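Side-chain contacts in glycosyl hydrolase family 2, TIM barrel domain protein (Parabacteroides merdae ATCC 43184, PDB 6DXU), which probably hydrolyses beta-glucuronide conjugates as a gut bacterial beta-glucuronidase of glycoside hydrolase family 2: residues 333-337 and 338-342; 341-344 and 345-349. All coordinates share one frame; numbering follows the deposited sequence.

Interaction 1: residues 333-337 and 338-342; sequences HEDHA and GVAQA
Gln341 reaches back across the loop to Glu334 and gives its amide N-H to the carboxylate: NE2 lies 2.8 Å from Glu334 OE2 in a nearly straight bond (162°). It comes to OE2 from the anti side, tilted somewhat out of the carboxylate plane, and the amide and carboxylate planes stand 80° apart, so the two groups meet almost at right angles rather than flat together. With CG anti to the backbone N (chi1 -171°), the extended glutamine chain crosses Glu334 obliquely, Gln341 CG passing 3.4 Å from Glu334 O. OE2 also pairs with Arg192, while OE1 takes the backbone N-H of Ser371, so both carboxylate oxygens have partners. Replacing Gln341 by an alanine removes the amide donor; OE2 would probably keep Arg192 alone of the two, and the side-chain bridge across the loop would be lost.

The backbone folds back between them. His336 O accepts from Val339 N at 3.3 Å, with the donor above the carbonyl plane, and His336 and Ala340 exchange two weak N-H to O bonds. Gly338, with positive phi, sits at the bend; the type II' turn from Val339 to Ala342 follows and is closed by Ala342 N to Val339 O at 3.0 Å. Asp335 OD1 rests 3.4 Å from Ala340 CA, but its strong partners are Tyr187 and, through OD2, Arg617 and Ser597. His336 ND1 is bonded to Lys594. In this loop after strand 323-331 of the TIM barrel domain, the oxygens of both buried carboxylates are thus satisfied, Glu334 by Gln341, Arg192 and Ser371, Asp335 by Tyr187, Arg617 and Ser597, which fixes the rotation of both groups.

Interaction 2: residues 341-344 and 345-349; sequences QAMT and EDMMR
Thr344 OG1 accepts from Met347 N at 3.3 Å in a fairly straight bond (162°), and the CG of the same methionine lies against the hydroxyl oxygen, also at 3.3 Å. A chi1 of 65° sets OG1 between the threonine's own N and carbonyl carbon, facing the first turn of the helix. In return Met347, extended beyond CG, brings SD back over the threonine, where it takes a weak bond from Thr344 N at 3.6 Å. Thr344 is thus the N-cap of helix 345-357, in a capping box with Met347, and its O receives Met348 N at 3.0 Å as the first helical bond. Met343, just before the cap, packs here with Met347 and Met348 of the first turn. Met343 bends at chi3 to lay its CE 3.8 Å from Met347 CB, whereas Met348, extended, reaches back so that its CE lies 3.4 Å from Met343 O. Further out, Glu345 OE2 forms a salt bridge with Arg349 NH1 one turn on, at 3.0 Å, and OE1 another with Arg32; Tyr193 bonds to Glu345 N. Helix 372-381 packs against the helix start, with Ile373 on Glu345 and Met348, and Leu377 on Arg349.

Overall arrangement
Both contacts belong to the same connection of the TIM barrel domain, leading from strand 323-331 into helix 345-357, and they share Gln341 and Ala342. Interaction 1 is the buried one, where charged and polar side chains meet partners from several distant parts of the chain. Interaction 2 is only partly buried, and combines helix capping with methionine packing and an ion pair along the helix. Their centres are about 8 Å apart, and they touch through sulfur and hydrocarbon: Met343 SD lies 3.8 Å from Asp335 O, His336 CB lies 3.6 Å from Met343 CG, and Val339 CG1 packs near Met347 CE. Met343 and Met347 therefore also lie against the polar loop.

Interaction 1: residues 333-337 and 338-342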
loop_
_atom_site.group_PDB
_atom_site.type_symbol
_atom_site.label_atom_id
_atom_site.label_comp_id
_atom_site.label_asym_id
_atom_site.label_seq_id
_atom_site.Cartn_x
_atom_site.Cartn_y
_atom_site.Cartn_z
ATOM N N HIS D 333 37.299 13.507 4.169
ATOM C CA HIS D 333 36.276 12.476 4.233
ATOM C C HIS D 333 36.309 11.817 5.609
ATOM O O HIS D 333 37.348 11.790 6.285
ATOM C CB HIS D 333 36.492 11.421 3.139
ATOM C CG HIS D 333 35.778 11.722 1.857
ATOM N ND1 HIS D 333 34.403 11.765 1.763
ATOM C CD2 HIS D 333 36.250 11.981 0.614
ATOM C CE1 HIS D 333 34.059 12.039 0.516
ATOM N NE2 HIS D 333 35.161 12.176 -0.201
ATOM N N GLU D 334 35.158 11.307 6.038
ATOM C CA GLU D 334 35.105 10.480 7.241
ATOM C C GLU D 334 35.533 9.085 6.828
ATOM O O GLU D 334 34.720 8.254 6.413
ATOM C CB GLU D 334 33.716 10.479 7.864
ATOM C CG GLU D 334 33.304 11.816 8.415
ATOM C CD GLU D 334 32.025 11.733 9.240
ATOM O OE1 GLU D 334 31.732 12.697 9.963
ATOM O OE2 GLU D 334 31.344 10.688 9.207
ATOM N N ASP D 335 36.834 8.837 6.924
ATOM C CA ASP D 335 37.436 7.587 6.475
ATOM C C ASP D 335 38.818 7.497 7.095
ATOM O O ASP D 335 39.514 8.511 7.181
ATOM C CB ASP D 335 37.524 7.543 4.945
ATOM C CG ASP D 335 38.119 6.250 4.422
ATOM O OD1 ASP D 335 37.602 5.170 4.777
ATOM O OD2 ASP D 335 39.073 6.317 3.611
ATOM N N HIS D 336 39.196 6.302 7.567
ATOM C CA HIS D 336 40.499 6.149 8.210
ATOM C C HIS D 336 40.989 4.706 8.105
ATOM O O HIS D 336 40.206 3.762 7.955
ATOM C CB HIS D 336 40.457 6.581 9.684
ATOM C CG HIS D 336 41.818 6.747 10.297
ATOM N ND1 HIS D 336 42.614 7.843 10.043
ATOM C CD2 HIS D 336 42.530 5.951 11.130
ATOM C CE1 HIS D 336 43.758 7.719 10.697
ATOM N NE2 HIS D 336 43.734 6.578 11.365
ATOM N N ALA D 337 42.309 4.551 8.165
ATOM C CA ALA D 337 42.919 3.236 8.074
ATOM C C ALA D 337 42.348 2.299 9.134
ATOM O O ALA D 337 42.206 2.670 10.304
ATOM C CB ALA D 337 44.443 3.362 8.239
ATOM N N GLY D 338 41.994 1.092 8.708
ATOM C CA GLY D 338 41.544 0.054 9.605
ATOM C C GLY D 338 40.081 0.098 10.010
ATOM O O GLY D 338 39.559 -0.923 10.468
ATOM N N VAL D 339 39.395 1.231 9.847
ATOM C CA VAL D 339 38.061 1.408 10.418
ATOM C C VAL D 339 37.062 1.989 9.424
ATOM O O VAL D 339 35.868 2.069 9.727
ATOM C CB VAL D 339 38.127 2.305 11.672
ATOM C CG1 VAL D 339 39.018 1.692 12.727
ATOM C CG2 VAL D 339 38.586 3.713 11.304
ATOM N N ALA D 340 37.526 2.403 8.243
ATOM C CA ALA D 340 36.654 3.056 7.240
ATOM C C ALA D 340 35.992 4.251 7.922
ATOM O O ALA D 340 36.689 5.049 8.574
ATOM C CB ALA D 340 35.679 2.039 6.624
ATOM N N GLN D 341 34.662 4.404 7.846
ATOM C CA GLN D 341 34.034 5.606 8.387
ATOM C C GLN D 341 34.001 5.627 9.916
ATOM O O GLN D 341 33.746 6.688 10.497
ATOM C CB GLN D 341 32.605 5.765 7.825
ATOM C CG GLN D 341 31.985 7.136 8.179
ATOM C CD GLN D 341 30.971 7.605 7.151
ATOM O OE1 GLN D 341 30.669 6.901 6.184
ATOM N NE2 GLN D 341 30.437 8.802 7.359
ATOM N N ALA D 342 34.283 4.504 10.586
ATOM C CA ALA D 342 34.102 4.387 12.040
ATOM C C ALA D 342 35.271 4.988 12.841
ATOM O O ALA D 342 35.938 4.318 13.636
ATOM C CB ALA D 342 33.898 2.920 12.397
#

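Interaction 2: residues 341-344 and 345-349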
loop_
_atom_site.group_PDB
_atom_site.type_symbol
_atom_site.label_atom_id
_atom_site.label_comp_id
_atom_site.label_asym_id
_atom_site.label_seq_id
_atom_site.Cartn_x
_atom_site.Cartn_y
_atom_site.Cartn_z
ATOM N N GLN D 341 34.662 4.404 7.846
ATOM C CA GLN D 341 34.034 5.606 8.387
ATOM C C GLN D 341 34.001 5.627 9.916
ATOM O O GLN D 341 33.746 6.688 10.497
ATOM C CB GLN D 341 32.605 5.765 7.825
ATOM C CG GLN D 341 31.985 7.136 8.179
ATOM C CD GLN D 341 30.971 7.605 7.151
ATOM O OE1 GLN D 341 30.669 6.901 6.184
ATOM N NE2 GLN D 341 30.437 8.802 7.359
ATOM N N ALA D 342 34.283 4.504 10.586
ATOM C CA ALA D 342 34.102 4.387 12.040
ATOM C C ALA D 342 35.271 4.988 12.841
ATOM O O ALA D 342 35.938 4.318 13.636
ATOM C CB ALA D 342 33.898 2.920 12.397
ATOM N N MET D 343 35.489 6.289 12.662
ATOM C CA MET D 343 36.527 6.988 13.429
ATOM C C MET D 343 36.053 7.304 14.842
ATOM O O MET D 343 34.881 7.629 15.061
ATOM C CB MET D 343 36.933 8.278 12.727
ATOM C CG MET D 343 37.560 8.033 11.357
ATOM S SD MET D 343 38.128 9.548 10.562
ATOM C CE MET D 343 39.528 9.983 11.607
ATOM N N THR D 344 36.971 7.219 15.804
ATOM C CA THR D 344 36.666 7.561 17.181
ATOM C C THR D 344 36.903 9.052 17.419
ATOM O O THR D 344 37.528 9.747 16.619
ATOM C CB THR D 344 37.527 6.762 18.150
ATOM O OG1 THR D 344 38.897 7.145 17.973
ATOM C CG2 THR D 344 37.342 5.250 17.923
ATOM N N GLU D 345 36.414 9.538 18.557
ATOM C CA GLU D 345 36.649 10.940 18.899
ATOM C C GLU D 345 38.144 11.258 18.961
ATOM O O GLU D 345 38.583 12.307 18.480
ATOM C CB GLU D 345 35.984 11.292 20.230
ATOM C CG GLU D 345 36.328 12.721 20.654
ATOM C CD GLU D 345 35.564 13.213 21.862
ATOM O OE1 GLU D 345 34.836 12.419 22.477
ATOM O OE2 GLU D 345 35.680 14.417 22.183
ATOM N N ASP D 346 38.942 10.359 19.536
ATOM C CA ASP D 346 40.378 10.615 19.628
ATOM C C ASP D 346 41.014 10.716 18.247
ATOM O O ASP D 346 41.896 11.554 18.021
ATOM C CB ASP D 346 41.060 9.523 20.447
ATOM C CG ASP D 346 40.807 9.675 21.931
ATOM O OD1 ASP D 346 40.398 10.773 22.360
ATOM O OD2 ASP D 346 41.021 8.694 22.670
ATOM N N MET D 347 40.587 9.869 17.306
ATOM C CA MET D 347 41.122 9.969 15.952
ATOM C C MET D 347 40.748 11.303 15.308
ATOM O O MET D 347 41.569 11.928 14.629
ATOM C CB MET D 347 40.601 8.823 15.094
ATOM C CG MET D 347 41.057 7.448 15.520
ATOM S SD MET D 347 40.186 6.264 14.474
ATOM C CE MET D 347 40.728 4.727 15.201
ATOM N N MET D 348 39.500 11.738 15.487
ATOM C CA MET D 348 39.081 13.023 14.928
ATOM C C MET D 348 39.868 14.189 15.528
ATOM O O MET D 348 40.273 15.108 14.804
ATOM C CB MET D 348 37.583 13.227 15.158
ATOM C CG MET D 348 36.702 12.178 14.466
ATOM S SD MET D 348 34.974 12.578 14.810
ATOM C CE MET D 348 34.181 10.968 14.746
ATOM N N ARG D 349 40.067 14.192 16.849
ATOM C CA ARG D 349 40.841 15.279 17.465
ATOM C C ARG D 349 42.258 15.330 16.899
ATOM O O ARG D 349 42.783 16.412 16.596
ATOM C CB ARG D 349 40.902 15.106 18.987
ATOM C CG ARG D 349 39.564 15.136 19.688
ATOM C CD ARG D 349 39.683 15.199 21.216
ATOM N NE ARG D 349 39.675 16.597 21.648
ATOM C CZ ARG D 349 38.564 17.336 21.703
ATOM N NH1 ARG D 349 37.384 16.799 21.370
ATOM N NH2 ARG D 349 38.624 18.605 22.089
#